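Local atomic coordinates of transcriptional regulator, MerR family (Bacillus thuringiensis serovar konkukian, PDB entry 3GPV), a protein that probably binds DNA and regulates transcription as a MerR-family helix-turn-helix regulator. Residues R34-D37 / L41-F44; L60-M65 / W85-D90; L45-N48 / D52-F55. All coordinates share one frame; numbering follows the deposited sequence.

Interaction 1 of 3, residues R34-D37 / L41-F44; sequences RYYD and LFPF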
loop_
_atom_site.group_PDB
_atom_site.type_symbol
_atom_site.label_atom_id
_atom_site.label_comp_id
_atom_site.label_asym_id
_atom_site.label_seq_id
_atom_site.Cartn_x
_atom_site.Cartn_y
_atom_site.Cartn_z
ATOM N N ARG B 34 -19.350 3.674 2.198
ATOM C CA ARG B 34 -20.428 2.839 1.696
ATOM C C ARG B 34 -19.879 1.551 1.104
ATOM O O ARG B 34 -20.543 0.516 1.126
ATOM C CB ARG B 34 -21.259 3.613 0.673
ATOM C CG ARG B 34 -22.214 4.599 1.330
ATOM C CD ARG B 34 -22.888 5.516 0.324
ATOM N NE ARG B 34 -23.818 6.432 0.981
ATOM C CZ ARG B 34 -24.357 7.498 0.398
ATOM N NH1 ARG B 34 -24.060 7.793 -0.862
ATOM N NH2 ARG B 34 -25.192 8.273 1.079
ATOM N N TYR B 35 -18.657 1.613 0.590
ATOM C CA TYR B 35 -18.025 0.432 0.022
ATOM C C TYR B 35 -17.840 -0.586 1.138
ATOM O O TYR B 35 -18.159 -1.770 0.982
ATOM C CB TYR B 35 -16.666 0.788 -0.575
ATOM C CG TYR B 35 -15.880 -0.408 -1.057
ATOM C CD1 TYR B 35 -16.404 -1.268 -2.019
ATOM C CD2 TYR B 35 -14.604 -0.670 -0.565
ATOM C CE1 TYR B 35 -15.676 -2.360 -2.481
ATOM C CE2 TYR B 35 -13.867 -1.758 -1.020
ATOM C CZ TYR B 35 -14.408 -2.597 -1.979
ATOM O OH TYR B 35 -13.676 -3.669 -2.442
ATOM N N TYR B 36 -17.322 -0.113 2.270
ATOM C CA TYR B 36 -17.105 -0.968 3.424
ATOM C C TYR B 36 -18.444 -1.523 3.886
ATOM O O TYR B 36 -18.532 -2.648 4.378
ATOM C CB TYR B 36 -16.455 -0.175 4.557
ATOM C CG TYR B 36 -15.042 0.273 4.263
ATOM C CD1 TYR B 36 -14.070 -0.643 3.871
ATOM C CD2 TYR B 36 -14.667 1.606 4.409
ATOM C CE1 TYR B 36 -12.755 -0.247 3.636
ATOM C CE2 TYR B 36 -13.354 2.015 4.175
ATOM C CZ TYR B 36 -12.404 1.082 3.791
ATOM O OH TYR B 36 -11.099 1.467 3.570
ATOM N N ASP B 37 -19.489 -0.723 3.716
ATOM C CA ASP B 37 -20.825 -1.136 4.110
ATOM C C ASP B 37 -21.265 -2.291 3.222
ATOM O O ASP B 37 -21.712 -3.322 3.714
ATOM C CB ASP B 37 -21.807 0.023 3.963
ATOM C CG ASP B 37 -22.951 -0.060 4.948
ATOM O OD1 ASP B 37 -23.454 -1.175 5.194
ATOM O OD2 ASP B 37 -23.355 0.992 5.475
ATOM N N LEU B 41 -19.028 -4.831 6.379
ATOM C CA LEU B 41 -18.092 -4.654 7.482
ATOM C C LEU B 41 -18.709 -3.937 8.687
ATOM O O LEU B 41 -18.077 -3.814 9.738
ATOM C CB LEU B 41 -16.848 -3.891 6.996
ATOM C CG LEU B 41 -16.022 -4.532 5.865
ATOM C CD1 LEU B 41 -14.760 -3.716 5.606
ATOM C CD2 LEU B 41 -15.651 -5.957 6.239
ATOM N N PHE B 42 -19.947 -3.477 8.542
ATOM C CA PHE B 42 -20.618 -2.777 9.631
ATOM C C PHE B 42 -21.888 -3.482 10.104
ATOM O O PHE B 42 -22.958 -2.880 10.126
ATOM C CB PHE B 42 -20.995 -1.351 9.210
ATOM C CG PHE B 42 -19.865 -0.559 8.620
ATOM C CD1 PHE B 42 -18.608 -0.552 9.217
ATOM C CD2 PHE B 42 -20.077 0.228 7.489
ATOM C CE1 PHE B 42 -17.579 0.231 8.700
ATOM C CE2 PHE B 42 -19.058 1.015 6.963
ATOM C CZ PHE B 42 -17.806 1.018 7.570
ATOM N N PRO B 43 -21.791 -4.763 10.492
ATOM C CA PRO B 43 -22.992 -5.467 10.951
ATOM C C PRO B 43 -23.459 -4.929 12.297
ATOM O O PRO B 43 -24.574 -5.197 12.735
ATOM C CB PRO B 43 -22.529 -6.923 11.057
ATOM C CG PRO B 43 -21.351 -6.995 10.119
ATOM C CD PRO B 43 -20.656 -5.692 10.383
ATOM N N PHE B 44 -22.590 -4.156 12.937
ATOM C CA PHE B 44 -22.850 -3.586 14.255
ATOM C C PHE B 44 -23.499 -2.208 14.260
ATOM O O PHE B 44 -23.630 -1.586 15.311
ATOM C CB PHE B 44 -21.531 -3.513 15.008
ATOM C CG PHE B 44 -20.415 -2.941 14.189
ATOM C CD1 PHE B 44 -20.329 -1.577 13.959
ATOM C CD2 PHE B 44 -19.467 -3.778 13.611
ATOM C CE1 PHE B 44 -19.317 -1.053 13.163
ATOM C CE2 PHE B 44 -18.453 -3.264 12.813
ATOM C CZ PHE B 44 -18.376 -1.903 12.589
HETATM O O HOH W 1 -22.052 -3.631 6.493
#

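Interaction 2 of 3, residues L60-M65 / W85-D90; sequences LKYLEM and WSMEGD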
loop_
_atom_site.group_PDB
_atom_site.type_symbol
_atom_site.label_atom_id
_atom_site.label_comp_id
_atom_site.label_asym_id
_atom_site.label_seq_id
_atom_site.Cartn_x
_atom_site.Cartn_y
_atom_site.Cartn_z
ATOM N N LEU B 60 -17.710 3.150 16.114
ATOM C CA LEU B 60 -16.550 3.908 15.662
ATOM C C LEU B 60 -15.233 3.196 15.993
ATOM O O LEU B 60 -14.296 3.221 15.194
ATOM C CB LEU B 60 -16.556 5.306 16.283
ATOM C CG LEU B 60 -17.686 6.230 15.819
ATOM C CD1 LEU B 60 -17.592 7.557 16.539
ATOM C CD2 LEU B 60 -17.593 6.432 14.325
ATOM N N LYS B 61 -15.163 2.581 17.174
ATOM C CA LYS B 61 -13.960 1.854 17.576
ATOM C C LYS B 61 -13.725 0.749 16.553
ATOM O O LYS B 61 -12.603 0.531 16.112
ATOM C CB LYS B 61 -14.133 1.264 18.980
ATOM C CG LYS B 61 -14.200 2.329 20.067
ATOM C CD LYS B 61 -14.614 1.749 21.417
ATOM C CE LYS B 61 -14.679 2.832 22.496
ATOM N NZ LYS B 61 -15.334 2.348 23.751
ATOM N N TYR B 62 -14.793 0.069 16.156
ATOM C CA TYR B 62 -14.680 -0.984 15.154
ATOM C C TYR B 62 -14.236 -0.396 13.808
ATOM O O TYR B 62 -13.455 -1.002 13.074
ATOM C CB TYR B 62 -16.023 -1.692 14.974
ATOM C CG TYR B 62 -16.275 -2.852 15.913
ATOM C CD1 TYR B 62 -15.374 -3.912 15.996
ATOM C CD2 TYR B 62 -17.443 -2.921 16.665
ATOM C CE1 TYR B 62 -15.632 -5.015 16.800
ATOM C CE2 TYR B 62 -17.715 -4.017 17.473
ATOM C CZ TYR B 62 -16.806 -5.064 17.537
ATOM O OH TYR B 62 -17.068 -6.160 18.325
ATOM N N LEU B 63 -14.736 0.792 13.479
ATOM C CA LEU B 63 -14.354 1.420 12.217
ATOM C C LEU B 63 -12.868 1.757 12.185
ATOM O O LEU B 63 -12.209 1.612 11.160
ATOM C CB LEU B 63 -15.158 2.702 11.972
ATOM C CG LEU B 63 -14.696 3.542 10.763
ATOM C CD1 LEU B 63 -14.735 2.704 9.493
ATOM C CD2 LEU B 63 -15.584 4.767 10.601
ATOM N N GLU B 64 -12.343 2.225 13.311
ATOM C CA GLU B 64 -10.936 2.566 13.374
ATOM C C GLU B 64 -10.081 1.340 13.130
ATOM O O GLU B 64 -9.035 1.433 12.492
ATOM C CB GLU B 64 -10.602 3.202 14.724
ATOM C CG GLU B 64 -11.227 4.586 14.893
ATOM C CD GLU B 64 -10.650 5.373 16.051
ATOM O OE1 GLU B 64 -9.413 5.544 16.096
ATOM O OE2 GLU B 64 -11.434 5.831 16.909
HETATM N N MSE B 65 -10.525 0.187 13.628
HETATM C CA MSE B 65 -9.742 -1.027 13.406
HETATM C C MSE B 65 -9.904 -1.462 11.967
HETATM O O MSE B 65 -8.940 -1.862 11.333
HETATM C CB MSE B 65 -10.139 -2.168 14.345
HETATM C CG MSE B 65 -9.289 -3.435 14.145
HETATM SE SE MSE B 65 -7.358 -3.205 14.438
HETATM C CE MSE B 65 -7.479 -2.917 16.354
ATOM N N TRP B 85 -16.184 -12.631 13.520
ATOM C CA TRP B 85 -15.713 -13.284 14.738
ATOM C C TRP B 85 -15.964 -12.402 15.952
ATOM O O TRP B 85 -16.368 -12.893 17.002
ATOM C CB TRP B 85 -14.215 -13.594 14.666
ATOM C CG TRP B 85 -13.863 -14.796 13.856
ATOM C CD1 TRP B 85 -14.665 -15.856 13.575
ATOM C CD2 TRP B 85 -12.589 -15.091 13.271
ATOM N NE1 TRP B 85 -13.976 -16.798 12.854
ATOM C CE2 TRP B 85 -12.697 -16.354 12.652
ATOM C CE3 TRP B 85 -11.365 -14.410 13.214
ATOM C CZ2 TRP B 85 -11.625 -16.956 11.980
ATOM C CZ3 TRP B 85 -10.295 -15.008 12.545
ATOM C CH2 TRP B 85 -10.435 -16.269 11.938
ATOM N N SER B 86 -15.708 -11.103 15.811
ATOM C CA SER B 86 -15.925 -10.168 16.909
ATOM C C SER B 86 -17.399 -10.184 17.293
ATOM O O SER B 86 -17.745 -10.034 18.456
ATOM C CB SER B 86 -15.514 -8.749 16.496
ATOM O OG SER B 86 -14.137 -8.691 16.176
HETATM N N MSE B 87 -18.260 -10.392 16.304
HETATM C CA MSE B 87 -19.707 -10.413 16.531
HETATM C C MSE B 87 -20.158 -11.702 17.245
HETATM O O MSE B 87 -21.084 -11.687 18.053
HETATM C CB MSE B 87 -20.450 -10.281 15.197
HETATM C CG MSE B 87 -20.239 -8.954 14.461
HETATM SE SE MSE B 87 -20.963 -7.463 15.397
HETATM C CE MSE B 87 -19.395 -6.820 16.380
ATOM N N GLU B 88 -19.478 -12.809 16.944
ATOM C CA GLU B 88 -19.794 -14.103 17.548
ATOM C C GLU B 88 -19.518 -14.156 19.044
ATOM O O GLU B 88 -19.986 -15.068 19.723
ATOM C CB GLU B 88 -19.022 -15.232 16.854
ATOM C CG GLU B 88 -19.432 -15.463 15.418
ATOM C CD GLU B 88 -18.520 -16.436 14.697
ATOM O OE1 GLU B 88 -18.343 -17.565 15.189
ATOM O OE2 GLU B 88 -17.981 -16.077 13.630
ATOM N N GLY B 89 -18.757 -13.195 19.563
ATOM C CA GLY B 89 -18.475 -13.188 20.990
ATOM C C GLY B 89 -17.119 -13.747 21.376
ATOM O O GLY B 89 -16.338 -14.147 20.517
ATOM N N ASP B 90 -16.849 -13.792 22.679
ATOM C CA ASP B 90 -15.572 -14.282 23.185
ATOM C C ASP B 90 -15.281 -15.748 22.903
ATOM O O ASP B 90 -14.308 -16.292 23.416
ATOM C CB ASP B 90 -15.457 -14.008 24.690
ATOM C CG ASP B 90 -16.572 -14.647 25.488
ATOM O OD1 ASP B 90 -17.752 -14.395 25.166
ATOM O OD2 ASP B 90 -16.271 -15.395 26.445
#

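Interaction 3 of 3, residues L45-N48 / D52-F55; sequences LQRN and DRIF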
loop_
_atom_site.group_PDB
_atom_site.type_symbol
_atom_site.label_atom_id
_atom_site.label_comp_id
_atom_site.label_asym_id
_atom_site.label_seq_id
_atom_site.Cartn_x
_atom_site.Cartn_y
_atom_site.Cartn_z
ATOM N N LEU B 45 -23.902 -1.725 13.094
ATOM C CA LEU B 45 -24.517 -0.412 13.020
ATOM C C LEU B 45 -25.930 -0.394 13.600
ATOM O O LEU B 45 -26.741 -1.278 13.327
ATOM C CB LEU B 45 -24.517 0.069 11.571
ATOM C CG LEU B 45 -23.666 1.312 11.298
ATOM C CD1 LEU B 45 -22.404 1.303 12.157
ATOM C CD2 LEU B 45 -23.336 1.358 9.825
ATOM N N GLN B 46 -26.206 0.624 14.411
ATOM C CA GLN B 46 -27.502 0.784 15.056
ATOM C C GLN B 46 -28.479 1.603 14.224
ATOM O O GLN B 46 -28.185 1.983 13.088
ATOM C CB GLN B 46 -27.327 1.451 16.422
ATOM C CG GLN B 46 -27.760 0.590 17.589
ATOM C CD GLN B 46 -26.820 -0.572 17.845
ATOM O OE1 GLN B 46 -25.657 -0.373 18.200
ATOM N NE2 GLN B 46 -27.322 -1.793 17.672
ATOM N N ARG B 47 -29.641 1.873 14.819
ATOM C CA ARG B 47 -30.721 2.637 14.194
ATOM C C ARG B 47 -31.076 3.833 15.066
ATOM O O ARG B 47 -31.024 3.751 16.291
ATOM C CB ARG B 47 -31.972 1.770 14.055
ATOM C CG ARG B 47 -31.795 0.503 13.253
ATOM C CD ARG B 47 -32.129 0.741 11.799
ATOM N NE ARG B 47 -31.859 -0.437 10.986
ATOM C CZ ARG B 47 -31.807 -0.427 9.660
ATOM N NH1 ARG B 47 -32.010 0.707 9.003
ATOM N NH2 ARG B 47 -31.539 -1.542 8.996
ATOM N N ASN B 48 -31.427 4.947 14.439
ATOM C CA ASN B 48 -31.825 6.117 15.200
ATOM C C ASN B 48 -33.353 6.134 15.198
ATOM O O ASN B 48 -33.983 5.256 14.601
ATOM C CB ASN B 48 -31.252 7.397 14.582
ATOM C CG ASN B 48 -31.725 7.629 13.165
ATOM O OD1 ASN B 48 -32.427 6.802 12.582
ATOM N ND2 ASN B 48 -31.336 8.764 12.598
ATOM N N ASP B 52 -32.539 5.328 10.390
ATOM C CA ASP B 52 -31.288 5.403 9.638
ATOM C C ASP B 52 -30.223 4.594 10.369
ATOM O O ASP B 52 -30.342 4.349 11.566
ATOM C CB ASP B 52 -30.824 6.857 9.518
ATOM C CG ASP B 52 -31.882 7.760 8.916
ATOM O OD1 ASP B 52 -32.387 7.435 7.819
ATOM O OD2 ASP B 52 -32.200 8.796 9.540
ATOM N N ARG B 53 -29.189 4.173 9.653
ATOM C CA ARG B 53 -28.114 3.414 10.274
ATOM C C ARG B 53 -27.014 4.388 10.671
ATOM O O ARG B 53 -26.492 5.136 9.847
ATOM C CB ARG B 53 -27.622 2.327 9.318
ATOM C CG ARG B 53 -28.731 1.320 9.043
ATOM C CD ARG B 53 -28.380 0.268 8.008
ATOM N NE ARG B 53 -27.381 -0.684 8.478
ATOM C CZ ARG B 53 -26.141 -0.744 8.011
ATOM N NH1 ARG B 53 -25.752 0.096 7.061
ATOM N NH2 ARG B 53 -25.292 -1.646 8.484
ATOM N N ILE B 54 -26.690 4.387 11.957
ATOM C CA ILE B 54 -25.705 5.308 12.500
ATOM C C ILE B 54 -24.624 4.629 13.325
ATOM O O ILE B 54 -24.719 3.446 13.655
ATOM C CB ILE B 54 -26.387 6.364 13.396
ATOM C CG1 ILE B 54 -27.025 5.687 14.615
ATOM C CG2 ILE B 54 -27.448 7.112 12.609
ATOM C CD1 ILE B 54 -28.182 4.758 14.302
ATOM N N PHE B 55 -23.612 5.412 13.675
ATOM C CA PHE B 55 -22.482 4.937 14.460
ATOM C C PHE B 55 -22.521 5.394 15.915
ATOM O O PHE B 55 -22.580 6.592 16.181
ATOM C CB PHE B 55 -21.164 5.453 13.861
ATOM C CG PHE B 55 -20.792 4.827 12.552
ATOM C CD1 PHE B 55 -19.825 3.823 12.496
ATOM C CD2 PHE B 55 -21.400 5.238 11.375
ATOM C CE1 PHE B 55 -19.472 3.240 11.281
ATOM C CE2 PHE B 55 -21.052 4.657 10.151
ATOM C CZ PHE B 55 -20.088 3.658 10.106
HETATM O O HOH W 2 -26.457 -2.582 11.161
#

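Interaction 1 of 3, residues R34-D37 / L41-F44
Y36 and D37, near the end of helix 30-38, meet L41 and F42 of the following loop. The carbonyl of Y36 accepts the backbone N-H of L41, with Y36 O and L41 N 3.0 Å apart. The side chain of L41 folds back over Y36, its CD1 packing against CD1 of the Y36 ring at 3.6 Å. From F42 the far end of the ring does the touching: CZ lies 3.5 Å from CB of Y36. With CG of Y36 beside its backbone N (chi1 -67°), CD1 stays against L41 while the hydroxyl end leads away from the loop.

At D37 it is the rim of the F42 ring that touches, CD2 coming within 3.8 Å of D37 CG. The carboxylate and ring planes are 81° apart, and OD2 lies in the ring plane at its edge. A water bridges the backbones, donating to D37 O (2.8 Å) and accepting from F42 N (2.9 Å). Helix 30-38, following helix 19-25, is consistent with the second helix of the helix-turn-helix, and this loop leads from it into the wing. OD2 of D37 salt-bridges R53 on strand 53-55, Y36 and L41 pack on helix 57-70, and L41 also reaches helix 76-88.

Interaction 2 of 3, residues L60-M65 / W85-D90
Helices 57-70 and 76-88, consecutive along the chain, are linked here by the aromatic side chain of Y62, which reaches across to S86 and M87 in the last turns of the second helix. The backbones stay well apart, Y62 CA lying 9.4 Å from S86 CA, and side chains alone bridge the small surface joined. M87, a selenomethionine, supplies its methyl group: CE approaches CZ of the Y62 ring at 3.3 Å and the hydroxyl OH at 3.1 Å. The two side chains come from opposite directions, and bends in the M87 chain (chi2 -66°, chi3 95°) turn the methyl in toward the phenol.

S86 meets the CE1 flank of the ring, on the same side of its plane as the M87 methyl, through its carbon rather than its hydroxyl, CB lying 3.7 Å from Y62 CE1. Its OG is engaged within its own helix by the carbonyl of F82. F44 stacks on the Y62 ring and also touches M87. Beyond E88 the helix ends at G89, whose positive phi (100°) turns the chain toward helix 93-128. Such helix-to-helix packing, next to the winged helix-turn-helix, is consistent with the DNA-binding domain of MerR regulators.

Interaction 3 of 3, residues L45-N48 / D52-F55
Two arginines with like charges lie one across the other on one side of this hairpin: the guanidinium of R47 rests with one face over CG of R53, NH1 to CG 3.3 Å, and the two guanidinium planes are 63° apart. The G51 carbonyl holds R47 NH1, while R53 has the carboxylate of D37, which probably eases the crowding of charge.

The strands are antiparallel, and the hairpin 46-55 is consistent with the wing of the winged helix-turn-helix in MerR regulators. Q46 and I54 form the hydrogen-bonded pair, with I54 N to Q46 O at 3.0 Å, although the donor stands 45° out of the carbonyl plane; R47 and R53 form the non-hydrogen-bonded pair. Toward the turn, N48 N bonds to D52 O at 3.1 Å. The N48 amide grips D52 twice more: OD1 accepts D52 N at 2.6 Å, and ND2 donates to the anti side of OD2 at 3.2 Å.

At the other end, CD1 of L45 sits over the centre of the F55 ring in a CH-pi contact, 3.6 Å from the centroid. L45 and F55 also pack on I19 of helix 19-25 and reach helix 57-70, while F55 pairs by its backbone with Y17 in strand 17-18.

How the interactions relate
Along the chain the segments run in the order 34-37, 41-44, 45-48, 52-55, 60-65 and 85-90, so interaction 3 starts where interaction 1 ends and interaction 2 comes last. Interactions 1 and 3 have centres about 11 Å apart and are joined through D37 and R53 and through the edge-to-face rings of F42 and F55. The centre of interaction 2 lies about 12 Å from that of interaction 1, which it meets through F44 and F42, and about 16 Å from that of interaction 3, which it meets where L60 and L63 pack on F55. Helix 57-70 thus connects the helix-turn-helix, the hairpin wing and helix 76-88 in one compact unit, consistent with a MerR-type DNA-binding domain.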